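Side-chain contacts in cyanophycinase-like exopeptidase (actinobacterium SCGC AAA027-L06, PDB 6NQC), which probably hydrolyses peptide bonds as a serine exopeptidase of family S51, the family that includes the cyanophycinases: residues 24-29 and 230-235; 40-45 and 81-86; 152-157 and 187-192. All coordinates share one frame; numbering follows the deposited sequence.

Contact 1. Residues 24-29 and 230-235; sequences GSLGLV and DHWQVV
Trp232 reaches across to Leu26 and Leu28 with the far end of its indole. The nearest CA atoms, those of Leu26 and Trp232, are 9.1 Å apart, which leaves room for a strand between them. The six-membered ring of the tryptophan reaches in to meet the two leucines.

The tight part lies at CZ3. Leu28 CD1 sits 3.5 Å from Trp232 CZ3, and its CG follows at 3.8 Å from the same atom. Leu28 and the indole cross at about a right angle, with the methyl approaching the ring obliquely. The carbonyl of Leu26 closes in on the same corner, its O lying 3.6 Å from Trp232 CZ3. The indole gets there because CG of Trp232 is anti to its own carbonyl carbon (chi1 -66°), and the second torsion (chi2 84°) swings the six-membered ring toward the leucines. With an alanine in place of Leu28 the CD1 contact would go, which is likely to leave a gap beside CZ3 and let the indole tilt.

The contact is looser at the neighbouring ring atom. Leu26 CD2 stays 3.9 Å from Trp232 CH2. All three touching residues are buried, and no hydrogen bond joins the segments. The solvent side lies to either side of Trp232 in sequence: Asp230 is exposed and Gln233 partly so, and neither side chain meets 24-29.

Strand 221-225 fills the space between the two backbones and is antiparallel to both, so strands 26-29 and 232-236 run the same way as second neighbours in the main sheet. Trp232 lies over Leu223 and Lys225 of that middle strand, and its ring also meets Phe259. At the other edge of strand 26-29, Leu26 touches Leu150 of strand 149-153. Helix 39-51 packs against Ser25 and Val29.

Contact 2. Residues 40-45 and 81-86; sequences EFEKSL and RQQADR. With SO4 (sulfate ion), chain B.
Glu42 and Gln83 face each other from helices 39-51 and 70-87, with their CA atoms 9.0 Å apart, the nearest pair between the two segments. Both side chains point into the gap and meet there at about a right angle.

Gln83 NE2 gives a hydrogen bond to Glu42 OE1 of 2.7 Å, fairly straight at 162°. The acceptor lies in the amide plane of Gln83. The carboxylate is turned differently: NE2 comes from above its plane, and the two planes are 73° apart. Glu42 spans the gap with an extended chain. Gln83 CG, anti to its backbone N (chi1 179°), comes 3.2 Å from Glu42 OE1, and the bend at the second torsion turns NE2 onto that oxygen.

Arg86 NH2 bonds Gln83 OE1 at 2.7 Å from above the carbonyl plane, which is likely to fix the rotation of the amide and polarise its N-H toward Glu42. NE2 also bonds Leu35 O, and Glu42 OE2 accepts from Tyr34 N, so this buried carboxylate has a partner at each oxygen.

On another side of helix 70-87, Arg81 NH2 holds sulfate O2 at 2.7 Å; the ion, probably from the crystallisation liquor, is also bound by Phe93 N.

Glu42 and Gln83 both touch Phe58 of strand 57-61. This is a buried side-chain hydrogen bond between two helices packed on the central sheet, as in Rossmann-like alpha/beta folds.

Contact 3. Residues 152-157 and 187-192; sequences GCSAGA and IPHFNK
Ser154 OG lies at the edge of the His189 imidazole, in the ring plane. It is 2.8 Å from His189 NE2, but the hydrogen bond from NE2 to OG is weak, bent to 116°. The oxygen is displaced toward the carbon side of the ring, only 3.0 Å from His189 CD2. Ser154 CB follows behind, 3.4 Å from His189 NE2.

Pro188 forms the other half of the first shell. Its CB packs 3.5 Å from Ser154 CA, and its CG lies 3.8 Å from Ser154 O. The proline ring thus presses on the serine backbone, while the next residue along that chain meets the hydroxyl.

The side chain of His189 leaves its backbone with CG anti to the carbonyl carbon (chi1 -64°), which brings NE2 round to the serine. The far nitrogen, ND1, is hydrogen-bonded to Glu219 OE2. The firmer hold is at ND1, and Glu219 probably orients the ring from the second shell. Ser31 also touches this histidine.

Ser154 is placed by a strained turn. It has a positive phi of 57° and stands between strand 149-153 and helix 155-158. Glycines make room for the turn: a CB on Gly152 would collide with Gly156 O, and one on Gly156 would crowd Cys153 N. Gly156 N bonds Cys153 O at 2.8 Å, closing the bend.

Gly152, Ser154 and Gly156 fit the GxSxG nucleophile elbow. With His189 and Glu219 the geometry is consistent with a Ser-His-Glu catalytic triad, as expected for a family S51 serine peptidase.

In the fold
Contacts 1 and 3 meet at the main sheet, where strands 26-29 and 149-153 are neighbours. Val29 O lies 2.9 Å from Ser154 N, a probable hydrogen bond that ties the end of strand 26-29 directly to the probable nucleophile. The centres of these contacts are 14 Å apart. Contact 2 lies 16 Å from contact 1, centre to centre, and touches it through helix 39-51: Phe41 CE2 is 3.7 Å from Val29 CG2. Contacts 2 and 3 do not touch, with nearest atoms about 7 Å apart. Val29, at the end of strand 26-29, touches both: its CG2 meets Phe41, and its CG1 meets Cys153, next to Ser154.

Contact 1. Residues 24-29 and 230-235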
loop_
_atom_site.group_PDB
_atom_site.type_symbol
_atom_site.label_atom_id
_atom_site.label_comp_id
_atom_site.label_asym_id
_atom_site.label_seq_id
_atom_site.Cartn_x
_atom_site.Cartn_y
_atom_site.Cartn_z
ATOM N N GLY A 24 0.339 2.060 13.450
ATOM C CA GLY A 24 -0.929 1.772 12.841
ATOM C C GLY A 24 -0.932 0.476 12.042
ATOM O O GLY A 24 0.089 -0.147 11.735
ATOM N N SER A 25 -2.131 0.064 11.678
ATOM C CA SER A 25 -2.276 -1.119 10.838
ATOM C C SER A 25 -1.636 -0.870 9.472
ATOM O O SER A 25 -1.684 0.240 8.930
ATOM C CB SER A 25 -3.748 -1.469 10.636
ATOM O OG SER A 25 -4.320 -1.804 11.902
ATOM N N LEU A 26 -1.072 -1.929 8.909
ATOM C CA LEU A 26 -0.382 -1.894 7.625
ATOM C C LEU A 26 -1.019 -2.931 6.708
ATOM O O LEU A 26 -0.969 -4.136 7.000
ATOM C CB LEU A 26 1.108 -2.178 7.803
ATOM C CG LEU A 26 1.993 -1.902 6.578
ATOM C CD1 LEU A 26 1.847 -0.502 6.099
ATOM C CD2 LEU A 26 3.430 -2.165 7.013
ATOM N N GLY A 27 -1.566 -2.471 5.588
ATOM C CA GLY A 27 -2.231 -3.326 4.622
ATOM C C GLY A 27 -1.470 -3.416 3.302
ATOM O O GLY A 27 -1.122 -2.404 2.695
ATOM N N LEU A 28 -1.260 -4.645 2.859
ATOM C CA LEU A 28 -0.686 -4.949 1.543
ATOM C C LEU A 28 -1.748 -5.612 0.682
ATOM O O LEU A 28 -2.223 -6.711 1.007
ATOM C CB LEU A 28 0.533 -5.867 1.701
ATOM C CG LEU A 28 1.507 -5.494 2.817
ATOM C CD1 LEU A 28 2.562 -6.549 3.013
ATOM C CD2 LEU A 28 2.123 -4.150 2.496
ATOM N N VAL A 29 -2.149 -4.950 -0.413
ATOM C CA VAL A 29 -3.284 -5.390 -1.218
ATOM C C VAL A 29 -2.806 -5.767 -2.612
ATOM O O VAL A 29 -2.082 -5.007 -3.254
ATOM C CB VAL A 29 -4.359 -4.303 -1.279
ATOM C CG1 VAL A 29 -5.587 -4.754 -2.034
ATOM C CG2 VAL A 29 -4.790 -3.920 0.188
ATOM N N ASP A 230 1.803 -8.319 15.984
ATOM C CA ASP A 230 3.013 -8.470 15.187
ATOM C C ASP A 230 2.918 -9.544 14.113
ATOM O O ASP A 230 3.923 -9.837 13.456
ATOM C CB ASP A 230 4.230 -8.792 16.092
ATOM C CG ASP A 230 4.903 -7.535 16.630
ATOM O OD1 ASP A 230 5.031 -6.551 15.867
ATOM O OD2 ASP A 230 5.292 -7.530 17.823
ATOM N N HIS A 231 1.768 -10.164 13.945
ATOM C CA HIS A 231 1.582 -11.144 12.891
ATOM C C HIS A 231 0.779 -10.530 11.754
ATOM O O HIS A 231 0.148 -9.485 11.876
ATOM C CB HIS A 231 0.876 -12.406 13.409
ATOM C CG HIS A 231 -0.514 -12.152 13.879
ATOM N ND1 HIS A 231 -0.786 -11.528 15.077
ATOM C CD2 HIS A 231 -1.714 -12.425 13.309
ATOM C CE1 HIS A 231 -2.099 -11.423 15.224
ATOM N NE2 HIS A 231 -2.686 -11.962 14.167
ATOM N N TRP A 232 0.821 -11.202 10.625
ATOM C CA TRP A 232 0.145 -10.783 9.417
ATOM C C TRP A 232 -0.995 -11.741 9.132
ATOM O O TRP A 232 -0.831 -12.960 9.208
ATOM C CB TRP A 232 1.102 -10.820 8.240
ATOM C CG TRP A 232 2.222 -9.841 8.290
ATOM C CD1 TRP A 232 3.403 -9.979 8.928
ATOM C CD2 TRP A 232 2.244 -8.559 7.656
ATOM N NE1 TRP A 232 4.180 -8.868 8.728
ATOM C CE2 TRP A 232 3.480 -7.974 7.956
ATOM C CE3 TRP A 232 1.321 -7.848 6.871
ATOM C CZ2 TRP A 232 3.840 -6.717 7.483
ATOM C CZ3 TRP A 232 1.666 -6.587 6.436
ATOM C CH2 TRP A 232 2.922 -6.039 6.733
ATOM N N GLN A 233 -2.117 -11.199 8.735
ATOM C CA GLN A 233 -3.304 -12.006 8.495
ATOM C C GLN A 233 -3.829 -11.757 7.096
ATOM O O GLN A 233 -3.818 -10.624 6.607
ATOM C CB GLN A 233 -4.367 -11.700 9.538
ATOM C CG GLN A 233 -5.376 -12.827 9.694
ATOM C CD GLN A 233 -6.456 -12.486 10.688
ATOM O OE1 GLN A 233 -6.220 -11.764 11.664
ATOM N NE2 GLN A 233 -7.653 -12.991 10.443
ATOM N N VAL A 234 -4.238 -12.841 6.450
ATOM C CA VAL A 234 -4.713 -12.830 5.081
ATOM C C VAL A 234 -6.181 -12.442 5.105
ATOM O O VAL A 234 -6.927 -12.877 5.994
ATOM C CB VAL A 234 -4.539 -14.207 4.416
ATOM C CG1 VAL A 234 -5.111 -14.190 2.978
ATOM C CG2 VAL A 234 -3.117 -14.649 4.419
ATOM N N VAL A 235 -6.588 -11.627 4.135
ATOM C CA VAL A 235 -7.960 -11.159 3.982
ATOM C C VAL A 235 -8.328 -11.222 2.501
ATOM O O VAL A 235 -7.490 -11.007 1.617
ATOM C CB VAL A 235 -8.132 -9.722 4.529
ATOM C CG1 VAL A 235 -9.558 -9.230 4.291
ATOM C CG2 VAL A 235 -7.782 -9.644 6.016
#

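Contact 2. Residues 40-45 and 81-86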
loop_
_atom_site.group_PDB
_atom_site.type_symbol
_atom_site.label_atom_id
_atom_site.label_comp_id
_atom_site.label_asym_id
_atom_site.label_seq_id
_atom_site.Cartn_x
_atom_site.Cartn_y
_atom_site.Cartn_z
ATOM N N GLU A 40 -15.143 -4.185 3.432
ATOM C CA GLU A 40 -15.047 -4.394 4.863
ATOM C C GLU A 40 -13.593 -4.375 5.328
ATOM O O GLU A 40 -13.311 -3.931 6.452
ATOM C CB GLU A 40 -15.708 -5.701 5.284
ATOM C CG GLU A 40 -15.681 -5.927 6.829
ATOM C CD GLU A 40 -16.038 -4.667 7.660
ATOM O OE1 GLU A 40 -15.180 -4.214 8.474
ATOM O OE2 GLU A 40 -17.167 -4.147 7.506
ATOM N N PHE A 41 -12.665 -4.832 4.497
ATOM C CA PHE A 41 -11.251 -4.674 4.836
ATOM C C PHE A 41 -10.885 -3.203 5.004
ATOM O O PHE A 41 -10.244 -2.822 6.007
ATOM C CB PHE A 41 -10.372 -5.312 3.764
ATOM C CG PHE A 41 -8.903 -5.086 3.990
ATOM C CD1 PHE A 41 -8.292 -5.555 5.151
ATOM C CD2 PHE A 41 -8.150 -4.397 3.068
ATOM C CE1 PHE A 41 -6.943 -5.324 5.377
ATOM C CE2 PHE A 41 -6.809 -4.188 3.259
ATOM C CZ PHE A 41 -6.205 -4.641 4.427
ATOM N N GLU A 42 -11.254 -2.358 4.017
ATOM C CA GLU A 42 -10.874 -0.947 4.082
ATOM C C GLU A 42 -11.541 -0.275 5.295
ATOM O O GLU A 42 -10.914 0.538 5.999
ATOM C CB GLU A 42 -11.233 -0.223 2.777
ATOM C CG GLU A 42 -10.260 -0.621 1.616
ATOM C CD GLU A 42 -10.663 -0.198 0.216
ATOM O OE1 GLU A 42 -11.593 0.643 0.052
ATOM O OE2 GLU A 42 -10.006 -0.686 -0.729
ATOM N N LYS A 43 -12.812 -0.614 5.559
ATOM C CA LYS A 43 -13.489 -0.089 6.748
ATOM C C LYS A 43 -12.748 -0.448 8.023
ATOM O O LYS A 43 -12.590 0.398 8.918
ATOM C CB LYS A 43 -14.921 -0.593 6.820
ATOM C CG LYS A 43 -15.730 0.125 7.886
ATOM C CD LYS A 43 -17.193 -0.361 7.940
ATOM C CE LYS A 43 -17.779 -0.078 9.340
ATOM N NZ LYS A 43 -19.238 0.206 9.329
ATOM N N SER A 44 -12.339 -1.714 8.166
ATOM C CA SER A 44 -11.620 -2.126 9.368
ATOM C C SER A 44 -10.335 -1.323 9.568
ATOM O O SER A 44 -9.940 -1.047 10.705
ATOM C CB SER A 44 -11.305 -3.629 9.300
ATOM O OG SER A 44 -10.333 -3.952 8.296
ATOM N N LEU A 45 -9.637 -0.982 8.475
ATOM C CA LEU A 45 -8.439 -0.159 8.580
ATOM C C LEU A 45 -8.779 1.237 9.080
ATOM O O LEU A 45 -8.004 1.837 9.844
ATOM C CB LEU A 45 -7.752 -0.054 7.219
ATOM C CG LEU A 45 -7.109 -1.311 6.648
ATOM C CD1 LEU A 45 -6.561 -1.061 5.220
ATOM C CD2 LEU A 45 -5.990 -1.758 7.564
ATOM N N ARG A 81 -14.124 8.082 -3.777
ATOM C CA ARG A 81 -15.191 8.788 -3.092
ATOM C C ARG A 81 -16.398 7.882 -2.888
ATOM O O ARG A 81 -16.999 7.871 -1.808
ATOM C CB ARG A 81 -15.575 10.037 -3.883
ATOM C CG ARG A 81 -16.547 10.959 -3.151
ATOM C CD ARG A 81 -16.683 12.281 -3.906
ATOM N NE ARG A 81 -15.675 13.273 -3.522
ATOM C CZ ARG A 81 -15.524 14.451 -4.123
ATOM N NH1 ARG A 81 -16.320 14.785 -5.151
ATOM N NH2 ARG A 81 -14.595 15.301 -3.695
ATOM N N GLN A 82 -16.753 7.094 -3.901
ATOM C CA GLN A 82 -17.922 6.222 -3.777
ATOM C C GLN A 82 -17.687 5.102 -2.783
ATOM O O GLN A 82 -18.614 4.696 -2.081
ATOM C CB GLN A 82 -18.306 5.670 -5.157
ATOM C CG GLN A 82 -18.742 6.793 -6.107
ATOM C CD GLN A 82 -19.035 6.333 -7.541
ATOM O OE1 GLN A 82 -19.656 7.071 -8.327
ATOM N NE2 GLN A 82 -18.567 5.137 -7.889
ATOM N N GLN A 83 -16.452 4.611 -2.664
ATOM C CA GLN A 83 -16.180 3.645 -1.609
ATOM C C GLN A 83 -16.350 4.299 -0.240
ATOM O O GLN A 83 -17.024 3.750 0.639
ATOM C CB GLN A 83 -14.789 3.041 -1.760
ATOM C CG GLN A 83 -14.425 2.042 -0.666
ATOM C CD GLN A 83 -14.850 0.643 -0.992
ATOM O OE1 GLN A 83 -15.953 0.422 -1.504
ATOM N NE2 GLN A 83 -13.992 -0.326 -0.693
ATOM N N ALA A 84 -15.744 5.471 -0.050
ATOM C CA ALA A 84 -15.829 6.151 1.241
ATOM C C ALA A 84 -17.280 6.424 1.619
ATOM O O ALA A 84 -17.670 6.276 2.781
ATOM C CB ALA A 84 -15.037 7.450 1.190
ATOM N N ASP A 85 -18.098 6.817 0.643
ATOM C CA ASP A 85 -19.521 7.031 0.910
ATOM C C ASP A 85 -20.218 5.743 1.350
ATOM O O ASP A 85 -21.020 5.747 2.289
ATOM C CB ASP A 85 -20.203 7.596 -0.341
ATOM C CG ASP A 85 -19.803 9.051 -0.623
ATOM O OD1 ASP A 85 -19.230 9.706 0.282
ATOM O OD2 ASP A 85 -20.054 9.521 -1.754
ATOM N N ARG A 86 -19.930 4.627 0.685
ATOM C CA ARG A 86 -20.524 3.364 1.100
ATOM C C ARG A 86 -20.131 3.000 2.523
ATOM O O ARG A 86 -20.914 2.392 3.244
ATOM C CB ARG A 86 -20.110 2.232 0.145
ATOM C CG ARG A 86 -20.670 2.369 -1.267
ATOM C CD ARG A 86 -20.529 1.074 -2.074
ATOM N NE ARG A 86 -19.148 0.818 -2.447
ATOM C CZ ARG A 86 -18.571 1.309 -3.538
ATOM N NH1 ARG A 86 -19.264 2.065 -4.372
ATOM N NH2 ARG A 86 -17.299 1.031 -3.787
HETATM S S SO4 B . -11.810 16.070 -1.462
HETATM O O1 SO4 B . -11.266 16.927 -2.537
HETATM O O2 SO4 B . -13.275 16.133 -1.451
HETATM O O3 SO4 B . -11.315 16.527 -0.145
HETATM O O4 SO4 B . -11.442 14.684 -1.738
#

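Contact 3. Residues 152-157 and 187-192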
loop_
_atom_site.group_PDB
_atom_site.type_symbol
_atom_site.label_atom_id
_atom_site.label_comp_id
_atom_site.label_asym_id
_atom_site.label_seq_id
_atom_site.Cartn_x
_atom_site.Cartn_y
_atom_site.Cartn_z
ATOM N N GLY A 152 -1.365 -0.029 0.768
ATOM C CA GLY A 152 -1.035 0.172 -0.621
ATOM C C GLY A 152 -1.487 -1.006 -1.447
ATOM O O GLY A 152 -1.395 -2.172 -1.029
ATOM N N CYS A 153 -2.032 -0.691 -2.613
ATOM C CA CYS A 153 -2.583 -1.684 -3.522
ATOM C C CYS A 153 -1.747 -1.726 -4.796
ATOM O O CYS A 153 -1.458 -0.678 -5.387
ATOM C CB CYS A 153 -4.036 -1.358 -3.830
ATOM S SG CYS A 153 -4.766 -2.445 -5.017
ATOM N N SER A 154 -1.330 -2.938 -5.182
ATOM C CA SER A 154 -0.537 -3.189 -6.386
ATOM C C SER A 154 0.752 -2.371 -6.324
ATOM O O SER A 154 1.596 -2.624 -5.449
ATOM C CB SER A 154 -1.386 -2.881 -7.628
ATOM O OG SER A 154 -0.722 -3.376 -8.762
ATOM N N ALA A 155 0.900 -1.358 -7.190
ATOM C CA ALA A 155 2.072 -0.493 -7.118
ATOM C C ALA A 155 2.243 0.076 -5.726
ATOM O O ALA A 155 3.373 0.303 -5.272
ATOM C CB ALA A 155 1.984 0.653 -8.123
ATOM N N GLY A 156 1.119 0.389 -5.057
ATOM C CA GLY A 156 1.188 0.984 -3.736
ATOM C C GLY A 156 1.739 0.057 -2.681
ATOM O O GLY A 156 2.324 0.505 -1.692
ATOM N N ALA A 157 1.548 -1.236 -2.864
ATOM C CA ALA A 157 2.181 -2.210 -2.000
ATOM C C ALA A 157 3.659 -2.396 -2.346
ATOM O O ALA A 157 4.499 -2.574 -1.454
ATOM C CB ALA A 157 1.430 -3.530 -2.095
ATOM N N ILE A 187 4.875 -9.107 -4.521
ATOM C CA ILE A 187 4.465 -9.177 -5.911
ATOM C C ILE A 187 2.928 -9.170 -5.930
ATOM O O ILE A 187 2.323 -10.138 -5.443
ATOM C CB ILE A 187 5.025 -10.421 -6.607
ATOM C CG1 ILE A 187 6.547 -10.362 -6.542
ATOM C CG2 ILE A 187 4.563 -10.436 -8.037
ATOM C CD1 ILE A 187 7.249 -11.648 -6.923
ATOM N N PRO A 188 2.298 -8.119 -6.433
ATOM C CA PRO A 188 0.829 -8.058 -6.451
ATOM C C PRO A 188 0.278 -8.784 -7.667
ATOM O O PRO A 188 1.018 -9.325 -8.444
ATOM C CB PRO A 188 0.547 -6.562 -6.537
ATOM C CG PRO A 188 1.761 -5.977 -7.267
ATOM C CD PRO A 188 2.933 -6.868 -6.899
ATOM N N HIS A 189 -1.062 -8.759 -7.816
ATOM C CA HIS A 189 -1.711 -9.351 -8.989
ATOM C C HIS A 189 -1.106 -10.731 -9.250
ATOM O O HIS A 189 -0.830 -11.076 -10.417
ATOM C CB HIS A 189 -1.514 -8.502 -10.253
ATOM C CG HIS A 189 -2.151 -7.144 -10.195
ATOM N ND1 HIS A 189 -3.478 -6.925 -10.479
ATOM C CD2 HIS A 189 -1.618 -5.930 -9.957
ATOM C CE1 HIS A 189 -3.744 -5.636 -10.363
ATOM N NE2 HIS A 189 -2.629 -5.012 -10.033
ATOM N N PHE A 190 -0.808 -11.491 -8.191
ATOM C CA PHE A 190 0.125 -12.601 -8.362
ATOM C C PHE A 190 -0.392 -13.663 -9.333
ATOM O O PHE A 190 0.396 -14.286 -10.058
ATOM C CB PHE A 190 0.403 -13.275 -7.044
ATOM C CG PHE A 190 1.541 -14.260 -7.096
ATOM C CD1 PHE A 190 2.846 -13.831 -7.218
ATOM C CD2 PHE A 190 1.301 -15.602 -7.001
ATOM C CE1 PHE A 190 3.870 -14.728 -7.246
ATOM C CE2 PHE A 190 2.363 -16.514 -7.015
ATOM C CZ PHE A 190 3.615 -16.068 -7.151
ATOM N N ASN A 191 -1.687 -13.866 -9.360
ATOM C CA ASN A 191 -2.294 -14.888 -10.187
ATOM C C ASN A 191 -2.341 -14.493 -11.650
ATOM O O ASN A 191 -2.597 -15.356 -12.489
ATOM C CB ASN A 191 -3.705 -15.222 -9.659
ATOM C CG ASN A 191 -4.617 -14.013 -9.583
ATOM O OD1 ASN A 191 -4.290 -13.003 -8.941
ATOM N ND2 ASN A 191 -5.798 -14.114 -10.223
ATOM N N LYS A 192 -2.054 -13.238 -11.979
ATOM C CA LYS A 192 -2.081 -12.770 -13.365
ATOM C C LYS A 192 -0.799 -12.116 -13.865
ATOM O O LYS A 192 -0.574 -12.153 -15.074
ATOM C CB LYS A 192 -3.252 -11.780 -13.550
ATOM C CG LYS A 192 -4.596 -12.347 -13.044
ATOM C CD LYS A 192 -5.767 -11.850 -13.876
ATOM C CE LYS A 192 -6.896 -12.868 -13.938
ATOM N NZ LYS A 192 -7.154 -13.299 -15.351
#